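Local coordinates for surface glycoprotein (Trypanosoma brucei, PDB 5KLH), which is a surface antigen of the insect-stage (procyclic) trypanosome whose bilobed ectodomain, the part described here, is a putative sensor, at residues 27-32 against 56-61; 174-179 against 212-217. All coordinates share one frame; numbering follows the deposited sequence.

Interaction 1. Residues 27-32 against 56-61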
ATOM      1  N   GLU A  27       7.936 -14.650  16.158  1.00 21.22           N
ATOM      2  CA  GLU A  27       7.102 -15.297  17.173  1.00 18.19           C
ATOM      3  C   GLU A  27       7.103 -14.497  18.463  1.00 19.09           C
ATOM      4  O   GLU A  27       6.160 -14.576  19.264  1.00 19.20           O
ATOM      5  CB  GLU A  27       7.578 -16.730  17.441  1.00 18.27           C
ATOM      6  CG  GLU A  27       7.628 -17.600  16.195  1.00 22.19           C
ATOM      7  CD  GLU A  27       6.450 -17.370  15.247  1.00 42.13           C
ATOM      8  OE1 GLU A  27       5.282 -17.545  15.667  1.00 33.02           O
ATOM      9  OE2 GLU A  27       6.696 -17.013  14.069  1.00 39.30           O
ATOM     10  N   SER A  28       8.152 -13.704  18.648  1.00 18.75           N
ATOM     11  CA  SER A  28       8.273 -12.866  19.830  1.00 18.91           C
ATOM     12  C   SER A  28       7.615 -11.499  19.667  1.00 16.62           C
ATOM     13  O   SER A  28       7.771 -10.634  20.526  1.00 13.54           O
ATOM     14  CB  SER A  28       9.749 -12.682  20.191  1.00 24.19           C
ATOM     15  OG  SER A  28      10.356 -13.934  20.470  1.00 30.56           O
ATOM     16  N   TRP A  29       6.876 -11.298  18.577  1.00 13.53           N
ATOM     17  CA  TRP A  29       6.291  -9.979  18.305  1.00 13.46           C
ATOM     18  C   TRP A  29       4.960  -9.761  19.039  1.00 14.40           C
ATOM     19  O   TRP A  29       3.927  -9.387  18.449  1.00 12.55           O
ATOM     20  CB  TRP A  29       6.130  -9.779  16.789  1.00 14.23           C
ATOM     21  CG  TRP A  29       7.368  -9.231  16.112  1.00 11.61           C
ATOM     22  CD1 TRP A  29       8.638  -9.190  16.623  1.00 11.80           C
ATOM     23  CD2 TRP A  29       7.446  -8.641  14.806  1.00 11.32           C
ATOM     24  NE1 TRP A  29       9.493  -8.605  15.719  1.00 11.42           N
ATOM     25  CE2 TRP A  29       8.785  -8.259  14.597  1.00 10.01           C
ATOM     26  CE3 TRP A  29       6.508  -8.397  13.789  1.00 12.06           C
ATOM     27  CZ2 TRP A  29       9.218  -7.656  13.415  1.00 10.63           C
ATOM     28  CZ3 TRP A  29       6.939  -7.786  12.619  1.00  9.89           C
ATOM     29  CH2 TRP A  29       8.280  -7.423  12.445  1.00 10.90           C
ATOM     30  N   THR A  30       4.990 -10.024  20.342  1.00 15.42           N
ATOM     31  CA  THR A  30       3.856  -9.747  21.207  1.00 15.39           C
ATOM     32  C   THR A  30       3.952  -8.305  21.678  1.00 14.13           C
ATOM     33  O   THR A  30       5.010  -7.679  21.549  1.00 14.12           O
ATOM     34  CB  THR A  30       3.849 -10.664  22.415  1.00 14.54           C
ATOM     35  OG1 THR A  30       5.167 -10.635  22.983  1.00 18.36           O
ATOM     36  CG2 THR A  30       3.492 -12.090  21.999  1.00 19.57           C
ATOM     37  N   GLY A  31       2.867  -7.789  22.247  1.00 12.43           N
ATOM     38  CA  GLY A  31       2.841  -6.418  22.721  1.00 14.03           C
ATOM     39  C   GLY A  31       1.480  -5.791  22.481  1.00 15.61           C
ATOM     40  O   GLY A  31       0.454  -6.476  22.546  1.00 14.32           O
ATOM     41  N   THR A  32       1.465  -4.491  22.204  1.00  9.03           N
ATOM     42  CA  THR A  32       0.208  -3.771  21.992  1.00  9.87           C
ATOM     43  C   THR A  32       0.275  -2.793  20.831  1.00 12.72           C
ATOM     44  O   THR A  32       1.345  -2.294  20.483  1.00 10.94           O
ATOM     45  CB  THR A  32      -0.233  -2.978  23.248  1.00 13.71           C
ATOM     46  OG1 THR A  32       0.854  -2.160  23.700  1.00 16.14           O
ATOM     47  CG2 THR A  32      -0.668  -3.908  24.371  1.00 18.27           C
ATOM     48  N   VAL A  56       4.202 -13.947   8.169  1.00 11.81           N
ATOM     49  CA  VAL A  56       3.968 -13.790   9.593  1.00 11.35           C
ATOM     50  C   VAL A  56       3.866 -12.309   9.925  1.00 11.94           C
ATOM     51  O   VAL A  56       4.721 -11.522   9.519  1.00 13.61           O
ATOM     52  CB  VAL A  56       5.097 -14.427  10.434  1.00 13.10           C
ATOM     53  CG1 VAL A  56       4.822 -14.214  11.912  1.00 12.53           C
ATOM     54  CG2 VAL A  56       5.215 -15.908  10.133  1.00 17.94           C
ATOM     55  N   TYR A  57       2.811 -11.919  10.631  1.00 11.98           N
ATOM     56  CA  TYR A  57       2.670 -10.531  11.054  1.00 10.95           C
ATOM     57  C   TYR A  57       2.099 -10.496  12.466  1.00 10.87           C
ATOM     58  O   TYR A  57       1.600 -11.499  12.966  1.00 13.74           O
ATOM     59  CB  TYR A  57       1.779  -9.753  10.075  1.00 10.27           C
ATOM     60  CG  TYR A  57       0.397 -10.334   9.878  1.00 11.98           C
ATOM     61  CD1 TYR A  57       0.166 -11.303   8.913  1.00 18.95           C
ATOM     62  CD2 TYR A  57      -0.679  -9.891  10.638  1.00 11.56           C
ATOM     63  CE1 TYR A  57      -1.100 -11.838   8.729  1.00 17.14           C
ATOM     64  CE2 TYR A  57      -1.941 -10.415  10.456  1.00 14.82           C
ATOM     65  CZ  TYR A  57      -2.141 -11.389   9.499  1.00 19.73           C
ATOM     66  OH  TYR A  57      -3.396 -11.908   9.316  1.00 18.25           O
ATOM     67  N   THR A  58       2.181  -9.356  13.127  1.00  8.86           N
ATOM     68  CA  THR A  58       1.462  -9.208  14.383  1.00  8.65           C
ATOM     69  C   THR A  58       0.384  -8.138  14.197  1.00 11.07           C
ATOM     70  O   THR A  58       0.565  -7.189  13.419  1.00 10.51           O
ATOM     71  CB  THR A  58       2.418  -8.890  15.541  1.00  9.58           C
ATOM     72  OG1 THR A  58       1.727  -9.035  16.781  1.00 10.80           O
ATOM     73  CG2 THR A  58       2.976  -7.470  15.439  1.00 10.20           C
ATOM     74  N   GLU A  59      -0.761  -8.321  14.856  1.00 10.20           N
ATOM     75  CA  GLU A  59      -1.939  -7.502  14.550  1.00  8.35           C
ATOM     76  C   GLU A  59      -2.809  -7.213  15.754  1.00 11.17           C
ATOM     77  O   GLU A  59      -2.828  -7.974  16.717  1.00 10.31           O
ATOM     78  CB  GLU A  59      -2.807  -8.176  13.474  1.00  9.73           C
ATOM     79  CG  GLU A  59      -3.414  -9.530  13.886  1.00 14.86           C
ATOM     80  CD  GLU A  59      -4.711  -9.410  14.684  1.00 22.40           C
ATOM     81  OE1 GLU A  59      -5.099 -10.407  15.340  1.00 24.22           O
ATOM     82  OE2 GLU A  59      -5.356  -8.336  14.646  1.00 19.99           O
ATOM     83  N   ALA A  60      -3.548  -6.114  15.671  1.00 12.33           N
ATOM     84  CA  ALA A  60      -4.599  -5.835  16.617  1.00 12.67           C
ATOM     85  C   ALA A  60      -5.613  -4.946  15.927  1.00 12.36           C
ATOM     86  O   ALA A  60      -5.268  -4.214  14.994  1.00 12.18           O
ATOM     87  CB  ALA A  60      -4.034  -5.173  17.886  1.00 14.96           C
ATOM     88  N   THR A  61      -6.863  -5.034  16.369  1.00 11.80           N
ATOM     89  CA  THR A  61      -7.916  -4.143  15.889  1.00 11.65           C
ATOM     90  C   THR A  61      -8.015  -2.965  16.846  1.00 14.51           C
ATOM     91  O   THR A  61      -8.278  -3.143  18.037  1.00 17.39           O
ATOM     92  CB  THR A  61      -9.262  -4.868  15.794  1.00 10.86           C
ATOM     93  OG1 THR A  61      -9.144  -5.944  14.859  1.00 20.14           O
ATOM     94  CG2 THR A  61     -10.355  -3.921  15.315  1.00 12.98           C
TER
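Glu27 reaches Val56 through its carboxylate: the chain bends at CG, and although CB heads away from strand 51-63, OE2 returns to within 4.0 Å of Val56 CG1. OE1 of the same carboxylate forms a long, weak ion pair with Arg42 NE. Two residues on, Trp29 carries most of the contact. It is the centre of an inverse gamma turn, and its carbonyl O accepts a hydrogen bond from Thr58 OG1 at 2.8 Å; the hydroxyl lies nearly along the C=O axis, with a C=O...OG1 angle of 167°. Thr58 presents this oxygen because OG1 stands anti to its own backbone N (chi1 -168°), while its methyl, CG2, is turned to the indole and approaches it obliquely, 4.0 Å from Trp29 CE3. One threonine thus grips the turn by its polar branch and packs the indole with its methyl. After the turn, Gly31 and Thr32 enter strand 31-33, which pairs with strands 36-47 and 72-79. The Trp29 ring is buried beside Ile79 and Ser204 and meets Tyr170 edge-to-face, so the contact lies where strands 51-63, 72-79 and 197-204 come together.

Interaction 2. Residues 174-179 against 212-217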
ATOM      1  N   THR A 174      12.444   2.259   6.807  1.00 14.48           N
ATOM      2  CA  THR A 174      12.685   3.474   6.053  1.00 17.46           C
ATOM      3  C   THR A 174      12.067   3.388   4.664  1.00 17.13           C
ATOM      4  O   THR A 174      11.431   4.329   4.188  1.00 19.35           O
ATOM      5  CB  THR A 174      14.198   3.734   5.908  1.00 14.42           C
ATOM      6  OG1 THR A 174      14.779   3.883   7.207  1.00 21.78           O
ATOM      7  CG2 THR A 174      14.445   4.977   5.094  1.00 22.05           C
ATOM      8  N   GLN A 175      12.235   2.240   4.020  1.00 12.89           N
ATOM      9  CA  GLN A 175      11.859   2.111   2.624  1.00 17.93           C
ATOM     10  C   GLN A 175      10.373   1.785   2.454  1.00 17.99           C
ATOM     11  O   GLN A 175       9.719   2.254   1.517  1.00 19.12           O
ATOM     12  CB  GLN A 175      12.708   1.039   1.951  1.00 19.72           C
ATOM     13  CG  GLN A 175      12.600   1.056   0.439  1.00 18.61           C
ATOM     14  CD  GLN A 175      12.965   2.413  -0.125  1.00 20.76           C
ATOM     15  OE1 GLN A 175      14.092   2.860   0.015  1.00 23.77           O
ATOM     16  NE2 GLN A 175      11.995   3.092  -0.743  1.00 22.14           N
ATOM     17  N   TYR A 176       9.823   0.990   3.358  1.00 11.88           N
ATOM     18  CA  TYR A 176       8.428   0.585   3.204  1.00 10.82           C
ATOM     19  C   TYR A 176       7.536   1.290   4.204  1.00 13.70           C
ATOM     20  O   TYR A 176       7.631   1.032   5.407  1.00 12.77           O
ATOM     21  CB  TYR A 176       8.296  -0.934   3.365  1.00 10.77           C
ATOM     22  CG  TYR A 176       9.005  -1.733   2.299  1.00 11.36           C
ATOM     23  CD1 TYR A 176      10.338  -2.116   2.454  1.00 14.32           C
ATOM     24  CD2 TYR A 176       8.350  -2.095   1.132  1.00 14.69           C
ATOM     25  CE1 TYR A 176      10.979  -2.840   1.468  1.00 13.43           C
ATOM     26  CE2 TYR A 176       8.990  -2.814   0.145  1.00 11.35           C
ATOM     27  CZ  TYR A 176      10.295  -3.189   0.327  1.00 12.14           C
ATOM     28  OH  TYR A 176      10.942  -3.901  -0.649  1.00 15.70           O
ATOM     29  N   GLN A 177       6.663   2.175   3.720  1.00 10.26           N
ATOM     30  CA  GLN A 177       5.729   2.876   4.591  1.00 10.94           C
ATOM     31  C   GLN A 177       4.412   2.111   4.639  1.00 12.87           C
ATOM     32  O   GLN A 177       3.506   2.460   5.386  1.00 15.11           O
ATOM     33  CB  GLN A 177       5.504   4.316   4.120  1.00 12.25           C
ATOM     34  CG  GLN A 177       6.680   5.282   4.396  1.00 19.43           C
ATOM     35  CD  GLN A 177       7.473   5.628   3.145  1.00 29.87           C
ATOM     36  OE1 GLN A 177       7.332   4.980   2.111  1.00 31.46           O
ATOM     37  NE2 GLN A 177       8.304   6.660   3.232  1.00 27.71           N
ATOM     38  N   SER A 178       4.307   1.091   3.791  1.00  7.38           N
ATOM     39  CA  SER A 178       3.217   0.123   3.850  1.00  8.02           C
ATOM     40  C   SER A 178       3.725  -1.218   3.354  1.00  7.45           C
ATOM     41  O   SER A 178       4.714  -1.269   2.606  1.00 10.47           O
ATOM     42  CB  SER A 178       2.018   0.591   3.008  1.00  7.78           C
ATOM     43  OG  SER A 178       1.011  -0.422   2.956  1.00 11.97           O
ATOM     44  N   ALA A 179       3.057  -2.296   3.765  1.00  8.38           N
ATOM     45  CA  ALA A 179       3.365  -3.612   3.208  1.00 10.30           C
ATOM     46  C   ALA A 179       2.724  -3.805   1.850  1.00  8.81           C
ATOM     47  O   ALA A 179       3.114  -4.709   1.110  1.00  9.30           O
ATOM     48  CB  ALA A 179       2.915  -4.728   4.156  1.00 12.42           C
ATOM     49  N   LEU A 212       6.086 -10.601  -2.521  1.00 11.54           N
ATOM     50  CA  LEU A 212       5.095 -10.882  -3.544  1.00 10.57           C
ATOM     51  C   LEU A 212       4.467  -9.593  -4.072  1.00 14.74           C
ATOM     52  O   LEU A 212       4.310  -9.435  -5.288  1.00 13.63           O
ATOM     53  CB  LEU A 212       4.022 -11.829  -2.995  1.00  7.99           C
ATOM     54  CG  LEU A 212       3.029 -12.409  -3.993  1.00 13.75           C
ATOM     55  CD1 LEU A 212       3.776 -13.252  -5.034  1.00 14.38           C
ATOM     56  CD2 LEU A 212       1.982 -13.244  -3.271  1.00 12.64           C
ATOM     57  N   GLU A 213       4.130  -8.670  -3.167  1.00  9.48           N
ATOM     58  CA  GLU A 213       3.565  -7.385  -3.557  1.00 11.25           C
ATOM     59  C   GLU A 213       4.508  -6.679  -4.510  1.00 11.24           C
ATOM     60  O   GLU A 213       4.087  -6.119  -5.518  1.00 12.44           O
ATOM     61  CB  GLU A 213       3.319  -6.489  -2.329  1.00 12.18           C
ATOM     62  CG  GLU A 213       2.097  -6.864  -1.520  1.00 14.28           C
ATOM     63  CD  GLU A 213       0.790  -6.552  -2.237  1.00 15.88           C
ATOM     64  OE1 GLU A 213       0.574  -5.392  -2.646  1.00 11.95           O
ATOM     65  OE2 GLU A 213      -0.042  -7.471  -2.402  1.00 20.04           O
ATOM     66  N   ARG A 214       5.788  -6.715  -4.172  1.00 12.65           N
ATOM     67  CA  ARG A 214       6.798  -6.035  -4.978  1.00 12.96           C
ATOM     68  C   ARG A 214       6.963  -6.678  -6.339  1.00 14.74           C
ATOM     69  O   ARG A 214       6.873  -6.007  -7.371  1.00 14.25           O
ATOM     70  CB  ARG A 214       8.150  -6.025  -4.267  1.00 14.62           C
ATOM     71  CG  ARG A 214       9.226  -5.286  -5.054  1.00 20.35           C
ATOM     72  CD  ARG A 214      10.570  -5.344  -4.362  1.00 19.36           C
ATOM     73  NE  ARG A 214      11.028  -6.722  -4.217  1.00 18.72           N
ATOM     74  CZ  ARG A 214      11.226  -7.333  -3.057  1.00 16.89           C
ATOM     75  NH1 ARG A 214      11.631  -8.597  -3.048  1.00 20.04           N
ATOM     76  NH2 ARG A 214      11.030  -6.691  -1.908  1.00 20.07           N
ATOM     77  N   GLU A 215       7.204  -7.985  -6.334  1.00 12.84           N
ATOM     78  CA  GLU A 215       7.614  -8.681  -7.554  1.00 15.65           C
ATOM     79  C   GLU A 215       6.454  -8.928  -8.513  1.00 16.53           C
ATOM     80  O   GLU A 215       6.675  -9.234  -9.687  1.00 19.35           O
ATOM     81  CB  GLU A 215       8.294 -10.001  -7.205  1.00 17.29           C
ATOM     82  CG  GLU A 215       9.575  -9.855  -6.427  1.00 14.38           C
ATOM     83  CD  GLU A 215      10.645  -9.106  -7.204  1.00 25.60           C
ATOM     84  OE1 GLU A 215      10.912  -9.469  -8.369  1.00 21.22           O
ATOM     85  OE2 GLU A 215      11.222  -8.148  -6.648  1.00 29.60           O
ATOM     86  N   THR A 216       5.230  -8.782  -8.024  1.00 14.15           N
ATOM     87  CA  THR A 216       4.055  -8.868  -8.883  1.00 14.73           C
ATOM     88  C   THR A 216       3.373  -7.524  -9.090  1.00 17.71           C
ATOM     89  O   THR A 216       2.264  -7.469  -9.620  1.00 19.50           O
ATOM     90  CB  THR A 216       3.007  -9.833  -8.320  1.00 17.54           C
ATOM     91  OG1 THR A 216       2.420  -9.268  -7.139  1.00 14.26           O
ATOM     92  CG2 THR A 216       3.643 -11.190  -8.000  1.00 19.43           C
ATOM     93  N   MET A 217       4.027  -6.451  -8.651  1.00 16.23           N
ATOM     94  CA  MET A 217       3.446  -5.111  -8.729  1.00 14.27           C
ATOM     95  C   MET A 217       1.996  -5.031  -8.244  1.00 15.20           C
ATOM     96  O   MET A 217       1.139  -4.435  -8.906  1.00 17.78           O
ATOM     97  CB  MET A 217       3.546  -4.580 -10.166  1.00 19.42           C
ATOM     98  CG  MET A 217       4.965  -4.456 -10.634  1.00 21.81           C
ATOM     99  SD  MET A 217       5.113  -3.601 -12.210  1.00 41.63           S
ATOM    100  CE  MET A 217       4.541  -4.878 -13.329  1.00 34.82           C
TER
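Tyr176 and Ala179, in the irregular loop between strands 170-172 and 189-191, face the last turn of helix 208-215. The backbones come closest at Ala179 and Glu213, whose CA atoms are 7.7 Å apart. The helix ends in a Schellman motif: Met217, at positive phi, is its C-prime residue, with Met217 N bonded to Arg214 O and Gly218 N to Glu213 O. Thr216 folds back onto this end, and Leu212 O receives both Thr216 N and Thr216 OG1, which arrive from opposite faces of the carbonyl plane.

Across the contact the single hydrogen bond joins Arg214 NH2 to Tyr176 OH at 3.1 Å. It is well bent, with an N-H...O angle of 139°, yet the phenol oxygen lies near the guanidinium plane, at the edge of the group. The phenol ring is turned 57° from that plane, and the two side chains meet at about a right angle. Arg214 leaves the helix extended, with CG anti to the backbone N, and the bend at chi3 brings NH2 to the phenol. The guanidinium is held further by NH1, which donates to Asn13 OD1. The Tyr176 ring also meets Phe183 edge-to-face.

Glu213 packs its aliphatic part against the loop, CG lying 3.5 Å from Ala179 O, while its carboxylate accepts from Tyr181 N. Ala179 O is buried here without a hydrogen-bonding partner in the model. In the salt bridge within the helix end, Glu215 OE2 accepts the N-H of Arg214 NE on its anti lone pair, at 2.8 Å and nearly straight at 170°.

How the interactions relate
The two contacts follow one another along the chain, interaction 1 closing before interaction 2 opens. Their centres are about 19 Å apart and their nearest atoms about 8 Å, and they do not touch. Interaction 1 lies farther out, its centre about 19 Å from the centre of the chain against about 7 Å for that of interaction 2. The large mixed sheet links them: strand 51-63 of interaction 1 pairs with strand 197-204, which leads into helix 208-215 of interaction 2, and the loop holding 174-179 follows strand 170-172, whose Tyr170 meets Trp29. Interaction 1 ties the turn leading into strand 31-33 to strand 51-63 of the same sheet, whereas interaction 2 fastens a loop to the C-terminal helix within this ectodomain.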